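Glucoamylase (Thermoanaerobacterium thermosaccharolyticum, PDB 1LF6) hydrolyses the terminal alpha-1,4-linked glucose units of starch-type glucans from their non-reducing ends, releasing beta-D-glucose, and probably also acts on isomaltose. Local coordinates at residues E279-K282 with Y283-L287; K293-S296 with L297-N300; M302-L305 with K306-D310. All blocks are in the same frame, centred on the assembly; numbering follows the deposited sequence.

Interaction 1 of 3, residues E279-K282 with Y283-L287; sequences EWTK and YCNTL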
loop_
_atom_site.group_PDB
_atom_site.type_symbol
_atom_site.label_atom_id
_atom_site.label_comp_id
_atom_site.label_asym_id
_atom_site.label_seq_id
_atom_site.Cartn_x
_atom_site.Cartn_y
_atom_site.Cartn_z
ATOM N N GLU A 279 -7.862 21.056 -1.857
ATOM C CA GLU A 279 -7.944 20.335 -0.594
ATOM C C GLU A 279 -6.625 19.640 -0.277
ATOM O O GLU A 279 -6.150 19.672 0.863
ATOM C CB GLU A 279 -9.077 19.307 -0.639
ATOM C CG GLU A 279 -9.988 19.359 0.574
ATOM C CD GLU A 279 -11.134 18.361 0.510
ATOM O OE1 GLU A 279 -12.006 18.401 1.406
ATOM O OE2 GLU A 279 -11.167 17.536 -0.429
ATOM N N TRP A 280 -6.039 19.012 -1.291
ATOM C CA TRP A 280 -4.770 18.315 -1.131
ATOM C C TRP A 280 -3.610 19.288 -0.945
ATOM O O TRP A 280 -2.683 19.019 -0.183
ATOM C CB TRP A 280 -4.506 17.420 -2.347
ATOM C CG TRP A 280 -5.060 16.042 -2.188
ATOM C CD1 TRP A 280 -5.993 15.433 -2.978
ATOM C CD2 TRP A 280 -4.738 15.108 -1.152
ATOM N NE1 TRP A 280 -6.275 14.176 -2.496
ATOM C CE2 TRP A 280 -5.517 13.951 -1.374
ATOM C CE3 TRP A 280 -3.865 15.137 -0.053
ATOM C CZ2 TRP A 280 -5.451 12.831 -0.539
ATOM C CZ3 TRP A 280 -3.798 14.027 0.777
ATOM C CH2 TRP A 280 -4.587 12.887 0.529
ATOM N N THR A 281 -3.662 20.410 -1.655
ATOM C CA THR A 281 -2.617 21.421 -1.567
ATOM C C THR A 281 -2.615 22.013 -0.165
ATOM O O THR A 281 -1.560 22.238 0.428
ATOM C CB THR A 281 -2.847 22.538 -2.604
ATOM O OG1 THR A 281 -2.928 21.958 -3.910
ATOM C CG2 THR A 281 -1.698 23.534 -2.587
ATOM N N LYS A 282 -3.809 22.248 0.364
ATOM C CA LYS A 282 -3.971 22.795 1.704
ATOM C C LYS A 282 -3.249 21.910 2.719
ATOM O O LYS A 282 -2.576 22.397 3.633
ATOM C CB LYS A 282 -5.457 22.861 2.054
ATOM C CG LYS A 282 -5.742 23.329 3.465
ATOM C CD LYS A 282 -7.223 23.234 3.773
ATOM C CE LYS A 282 -7.526 23.749 5.166
ATOM N NZ LYS A 282 -8.990 23.710 5.442
ATOM N N TYR A 283 -3.403 20.602 2.559
ATOM C CA TYR A 283 -2.756 19.662 3.461
ATOM C C TYR A 283 -1.242 19.703 3.327
ATOM O O TYR A 283 -0.537 19.746 4.329
ATOM C CB TYR A 283 -3.243 18.234 3.208
ATOM C CG TYR A 283 -2.437 17.214 3.977
ATOM C CD1 TYR A 283 -1.564 16.343 3.321
ATOM C CD2 TYR A 283 -2.515 17.146 5.368
ATOM C CE1 TYR A 283 -0.787 15.425 4.040
ATOM C CE2 TYR A 283 -1.745 16.238 6.093
ATOM C CZ TYR A 283 -0.885 15.380 5.425
ATOM O OH TYR A 283 -0.141 14.471 6.140
ATOM N N CYS A 284 -0.742 19.694 2.095
ATOM C CA CYS A 284 0.701 19.726 1.877
ATOM C C CYS A 284 1.339 20.956 2.498
ATOM O O CYS A 284 2.419 20.873 3.088
ATOM C CB CYS A 284 1.030 19.693 0.383
ATOM S SG CYS A 284 0.702 18.111 -0.416
ATOM N N ASN A 285 0.665 22.096 2.372
ATOM C CA ASN A 285 1.193 23.346 2.903
ATOM C C ASN A 285 1.128 23.442 4.414
ATOM O O ASN A 285 1.578 24.419 5.005
ATOM C CB ASN A 285 0.481 24.539 2.265
ATOM C CG ASN A 285 0.813 24.682 0.799
ATOM O OD1 ASN A 285 1.926 24.371 0.377
ATOM N ND2 ASN A 285 -0.144 25.162 0.016
ATOM N N THR A 286 0.570 22.417 5.040
ATOM C CA THR A 286 0.479 22.383 6.485
ATOM C C THR A 286 1.707 21.635 7.014
ATOM O O THR A 286 2.016 21.683 8.204
ATOM C CB THR A 286 -0.819 21.666 6.929
ATOM O OG1 THR A 286 -1.227 22.167 8.205
ATOM C CG2 THR A 286 -0.605 20.163 7.043
ATOM N N LEU A 287 2.420 20.974 6.104
ATOM C CA LEU A 287 3.603 20.184 6.450
ATOM C C LEU A 287 4.908 20.974 6.412
ATOM O O LEU A 287 5.018 21.978 5.712
ATOM C CB LEU A 287 3.725 18.995 5.488
ATOM C CG LEU A 287 2.491 18.096 5.295
ATOM C CD1 LEU A 287 2.785 17.075 4.208
ATOM C CD2 LEU A 287 2.131 17.399 6.594
#
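Trp280 and Tyr283 touch at the C-terminal turns of the alpha-helix 269-284, which follows the strands of the beta-sandwich, just before the chain leaves the helix in a type I beta turn, Cys284 to Leu287. The two side chains cross obliquely: CD1 of Tyr283 comes to the edge of the indole, near its plane, 4.1 Å from Trp280 CZ3. With CG anti to the backbone N (chi1 171°), the phenol ring of Tyr283 is set on the indole's side of the helix. A second pair, Thr281 and Asn285, runs alongside in the same direction, with Thr281 CG2 3.4 Å from Asn285 ND2.

Behind these side chains stands the helical backbone. Cys284 N donates to Trp280 O at 3.1 Å, whereas the bond from Tyr283 N to Glu279 O is weak at 3.4 Å. The polar ends have partners outside the turn: Thr281 OG1 with Ile277 O, Trp280 NE1 with Thr42 O, Tyr283 OH with Asp357 OD1 and Asn285 OD1 with Lys103 NZ. Leu287 N closes the turn on Cys284 O at 3.0 Å. Near the helix end, Asn285 N donates to Thr281 O over 3.0 Å with an N-H...O angle of 160°.

Interaction 2 of 3, residues K293-S296 with L297-N300; sequences KANS and LYYN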
loop_
_atom_site.group_PDB
_atom_site.type_symbol
_atom_site.label_atom_id
_atom_site.label_comp_id
_atom_site.label_asym_id
_atom_site.label_seq_id
_atom_site.Cartn_x
_atom_site.Cartn_y
_atom_site.Cartn_z
ATOM N N LYS A 293 13.394 22.865 1.226
ATOM C CA LYS A 293 14.089 21.707 0.679
ATOM C C LYS A 293 13.126 20.584 0.311
ATOM O O LYS A 293 13.444 19.733 -0.520
ATOM C CB LYS A 293 15.128 21.185 1.675
ATOM C CG LYS A 293 16.326 22.097 1.854
ATOM C CD LYS A 293 17.376 21.452 2.743
ATOM C CE LYS A 293 18.609 22.326 2.854
ATOM N NZ LYS A 293 19.643 21.708 3.730
ATOM N N ALA A 294 11.951 20.582 0.933
ATOM C CA ALA A 294 10.943 19.560 0.665
ATOM C C ALA A 294 10.775 19.381 -0.842
ATOM O O ALA A 294 10.582 20.354 -1.570
ATOM C CB ALA A 294 9.617 19.956 1.306
ATOM N N ASN A 295 10.852 18.137 -1.310
ATOM C CA ASN A 295 10.734 17.855 -2.737
ATOM C C ASN A 295 9.438 17.137 -3.106
ATOM O O ASN A 295 8.593 16.867 -2.250
ATOM C CB ASN A 295 11.945 17.042 -3.211
ATOM C CG ASN A 295 12.045 15.683 -2.535
ATOM O OD1 ASN A 295 13.033 14.968 -2.697
ATOM N ND2 ASN A 295 11.021 15.322 -1.777
ATOM N N SER A 296 9.286 16.823 -4.386
ATOM C CA SER A 296 8.077 16.165 -4.863
ATOM C C SER A 296 7.829 14.796 -4.243
ATOM O O SER A 296 6.700 14.478 -3.864
ATOM C CB SER A 296 8.112 16.038 -6.389
ATOM O OG SER A 296 9.165 15.189 -6.805
ATOM N N LEU A 297 8.870 13.981 -4.133
ATOM C CA LEU A 297 8.692 12.651 -3.560
ATOM C C LEU A 297 8.263 12.747 -2.106
ATOM O O LEU A 297 7.509 11.906 -1.624
ATOM C CB LEU A 297 9.977 11.825 -3.684
ATOM C CG LEU A 297 9.868 10.345 -3.302
ATOM C CD1 LEU A 297 8.692 9.696 -4.018
ATOM C CD2 LEU A 297 11.163 9.633 -3.661
ATOM N N TYR A 298 8.739 13.775 -1.410
ATOM C CA TYR A 298 8.378 13.982 -0.010
ATOM C C TYR A 298 6.878 14.237 0.077
ATOM O O TYR A 298 6.167 13.579 0.831
ATOM C CB TYR A 298 9.137 15.185 0.556
ATOM C CG TYR A 298 8.583 15.734 1.853
ATOM C CD1 TYR A 298 8.748 15.049 3.054
ATOM C CD2 TYR A 298 7.927 16.967 1.885
ATOM C CE1 TYR A 298 8.282 15.582 4.263
ATOM C CE2 TYR A 298 7.456 17.510 3.086
ATOM C CZ TYR A 298 7.641 16.817 4.270
ATOM O OH TYR A 298 7.226 17.376 5.460
ATOM N N TYR A 299 6.395 15.203 -0.695
ATOM C CA TYR A 299 4.973 15.513 -0.687
ATOM C C TYR A 299 4.159 14.330 -1.218
ATOM O O TYR A 299 3.112 13.984 -0.663
ATOM C CB TYR A 299 4.713 16.778 -1.516
ATOM C CG TYR A 299 5.151 18.051 -0.819
ATOM C CD1 TYR A 299 4.507 18.489 0.337
ATOM C CD2 TYR A 299 6.218 18.809 -1.304
ATOM C CE1 TYR A 299 4.915 19.660 1.001
ATOM C CE2 TYR A 299 6.636 19.979 -0.648
ATOM C CZ TYR A 299 5.978 20.395 0.502
ATOM O OH TYR A 299 6.393 21.544 1.148
ATOM N N ASN A 300 4.641 13.700 -2.284
ATOM C CA ASN A 300 3.931 12.555 -2.850
ATOM C C ASN A 300 3.773 11.483 -1.776
ATOM O O ASN A 300 2.677 10.956 -1.568
ATOM C CB ASN A 300 4.691 11.979 -4.057
ATOM C CG ASN A 300 3.872 10.949 -4.833
ATOM O OD1 ASN A 300 4.317 9.823 -5.057
ATOM N ND2 ASN A 300 2.674 11.336 -5.247
#
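Tyr299 folds back over the start of helix 296-306 and meets the residues that lead into it. Its CB stands 3.8 Å from Ser296 O. From there CG lies anti to the residue's own carbonyl carbon, beside its backbone N (chi1 -74°), which turns the ring back toward Ala294 and Asn295. CD2 is the first ring atom to make a close approach, 3.2 Å from Asn295 O. One bond further out, CE2 packs 3.6 Å from Ala294 CB, and the same methyl lies against CZ and then OH, the tip being again 3.6 Å from Ala294 CB. One face of the Tyr299 ring is covered by its neighbour, with Tyr298 CD2 3.8 Å above the plane and over the ring centre. The same Tyr298 CD2 lies 3.5 Å from Ala294 CB, which therefore touches both aromatic rings. Without the Tyr299 ring, as with an alanine here, the Ala294 methyl would probably face a gap and Tyr298 CD2 would lose the ring face it lies over.

Further out, Lys103 and Asn289 also touch Tyr299, while Tyr298 is held by a hydrogen bond from OH to Asn288 O and by an edge-to-face contact with Phe290. In the backbone, Tyr299 N reaches Asn295 O at 3.2 Å, with a nearly straight N-H...O angle of 169°. Asn300 N follows with a bond to Ser296 O of 2.7 Å. Asn295 is extended (psi -178°) and Ser296 is already helical, so the chain enters the helix at Asn295, which occupies the N-cap position of an alpha-helix.

Interaction 3 of 3, residues M302-L305 with K306-D310; sequences MMIL and KASED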
loop_
_atom_site.group_PDB
_atom_site.type_symbol
_atom_site.label_atom_id
_atom_site.label_comp_id
_atom_site.label_asym_id
_atom_site.label_seq_id
_atom_site.Cartn_x
_atom_site.Cartn_y
_atom_site.Cartn_z
ATOM N N MET A 302 3.876 11.765 1.525
ATOM C CA MET A 302 2.979 12.177 2.596
ATOM C C MET A 302 1.496 12.127 2.221
ATOM O O MET A 302 0.654 11.823 3.065
ATOM C CB MET A 302 3.356 13.573 3.104
ATOM C CG MET A 302 4.694 13.625 3.849
ATOM S SD MET A 302 4.871 12.335 5.100
ATOM C CE MET A 302 3.429 12.639 6.140
ATOM N N MET A 303 1.170 12.418 0.966
ATOM C CA MET A 303 -0.224 12.374 0.534
ATOM C C MET A 303 -0.673 10.917 0.468
ATOM O O MET A 303 -1.784 10.572 0.891
ATOM C CB MET A 303 -0.386 13.026 -0.842
ATOM C CG MET A 303 0.033 14.489 -0.875
ATOM S SD MET A 303 -0.375 15.341 -2.413
ATOM C CE MET A 303 -1.643 16.335 -1.871
ATOM N N ILE A 304 0.196 10.066 -0.067
ATOM C CA ILE A 304 -0.107 8.646 -0.174
ATOM C C ILE A 304 -0.409 8.091 1.215
ATOM O O ILE A 304 -1.380 7.355 1.393
ATOM C CB ILE A 304 1.070 7.860 -0.812
ATOM C CG1 ILE A 304 1.172 8.200 -2.296
ATOM C CG2 ILE A 304 0.874 6.353 -0.615
ATOM C CD1 ILE A 304 2.333 7.528 -2.997
ATOM N N LEU A 305 0.406 8.452 2.203
ATOM C CA LEU A 305 0.184 7.976 3.567
ATOM C C LEU A 305 -1.143 8.529 4.068
ATOM O O LEU A 305 -1.979 7.802 4.601
ATOM C CB LEU A 305 1.322 8.429 4.492
ATOM C CG LEU A 305 2.713 7.877 4.161
ATOM C CD1 LEU A 305 3.714 8.366 5.195
ATOM C CD2 LEU A 305 2.678 6.342 4.130
ATOM N N LYS A 306 -1.329 9.829 3.876
ATOM C CA LYS A 306 -2.548 10.501 4.296
ATOM C C LYS A 306 -3.767 9.815 3.681
ATOM O O LYS A 306 -4.799 9.665 4.326
ATOM C CB LYS A 306 -2.498 11.963 3.855
ATOM C CG LYS A 306 -2.816 12.943 4.954
ATOM C CD LYS A 306 -4.243 12.817 5.397
ATOM C CE LYS A 306 -4.537 13.701 6.600
ATOM N NZ LYS A 306 -5.969 13.565 6.943
ATOM N N ALA A 307 -3.630 9.400 2.427
ATOM C CA ALA A 307 -4.711 8.739 1.703
ATOM C C ALA A 307 -4.866 7.254 2.039
ATOM O O ALA A 307 -5.734 6.582 1.476
ATOM C CB ALA A 307 -4.493 8.904 0.201
ATOM N N SER A 308 -4.049 6.744 2.959
ATOM C CA SER A 308 -4.112 5.322 3.321
ATOM C C SER A 308 -4.872 5.036 4.613
ATOM O O SER A 308 -4.825 3.922 5.143
ATOM C CB SER A 308 -2.696 4.744 3.419
ATOM O OG SER A 308 -2.054 4.784 2.156
ATOM N N GLU A 309 -5.571 6.047 5.118
ATOM C CA GLU A 309 -6.355 5.900 6.338
ATOM C C GLU A 309 -7.804 5.583 5.980
ATOM O O GLU A 309 -8.326 6.106 4.999
ATOM C CB GLU A 309 -6.318 7.203 7.151
ATOM C CG GLU A 309 -7.232 7.223 8.373
ATOM C CD GLU A 309 -7.260 8.574 9.079
ATOM O OE1 GLU A 309 -7.374 9.606 8.384
ATOM O OE2 GLU A 309 -7.181 8.603 10.323
ATOM N N ASP A 310 -8.454 4.718 6.754
ATOM C CA ASP A 310 -9.853 4.443 6.481
ATOM C C ASP A 310 -10.568 5.713 6.922
ATOM O O ASP A 310 -10.091 6.421 7.812
ATOM C CB ASP A 310 -10.374 3.249 7.284
ATOM C CG ASP A 310 -11.833 2.918 6.950
ATOM O OD1 ASP A 310 -12.140 2.721 5.754
ATOM O OD2 ASP A 310 -12.662 2.863 7.880
#
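Met302 O receives the backbone N of Lys306 at 2.9 Å, and this i to i+4 bond belongs to the last turns of the alpha-helix 296-306, which passes into a type I beta turn from Lys306 to Glu309. Lys306 CB also presses on Met302 O at 3.3 Å. The buried Met302 side chain packs against Phe352 and Ala355 of helix 342-355.

Met303 O comes next, taking Ala307 N at a short 2.7 Å. Here the donor's own methyl comes close as well, Ala307 CB lying 3.3 Å from Met303 O. The Met303 side chain points the other way, onto Trp280 and Cys284 of helix 269-284.

Ile304 O is reached by a side chain: Ser308 OG donates to it at 2.8 Å, a bond made possible by a rotamer in which OG lies anti to the serine's own carbonyl carbon, beside its backbone N (chi1 -64°). The hydroxyl thus turns back over the helix end and supplies a donor to a carbonyl of the last turn. OG also lies near Asn653 OD1, in a contact that is weak at best, since its one proton goes to Ile304 O.

Leu305 packs its side chain on Ala351 and Phe352, and its carbonyl ends the series with a change of spacing. Where the first two backbone bonds run from residue i+4, this one comes from i+3, as expected where an alpha-helix tightens at its C-terminus. The geometry records the change: Ser308 N lies 2.8 Å from Leu305 O and stands above the carbonyl plane, 62° out of it.

How the interactions relate
The three interactions follow one another along the chain without overlap: interaction 1 closes helix 269-284, interaction 2 opens helix 296-306, and interaction 3 closes that second helix. Their centres lie 12 to 15 Å apart. Interactions 2 and 3 share helix 296-306 but do not touch beyond their near-adjacent sequence, whereas interaction 1 packs against both. Cys284 O approaches Tyr299 CE1 at 3.5 Å, and Leu287 CD1 lies 3.7 Å from Met302 CB. Helix 269-284 follows the strands of the beta-sandwich and helix 296-306 precedes the other helices of the (alpha/alpha) barrel, so their packing lies where the two parts meet, away from the predicted active-site residues.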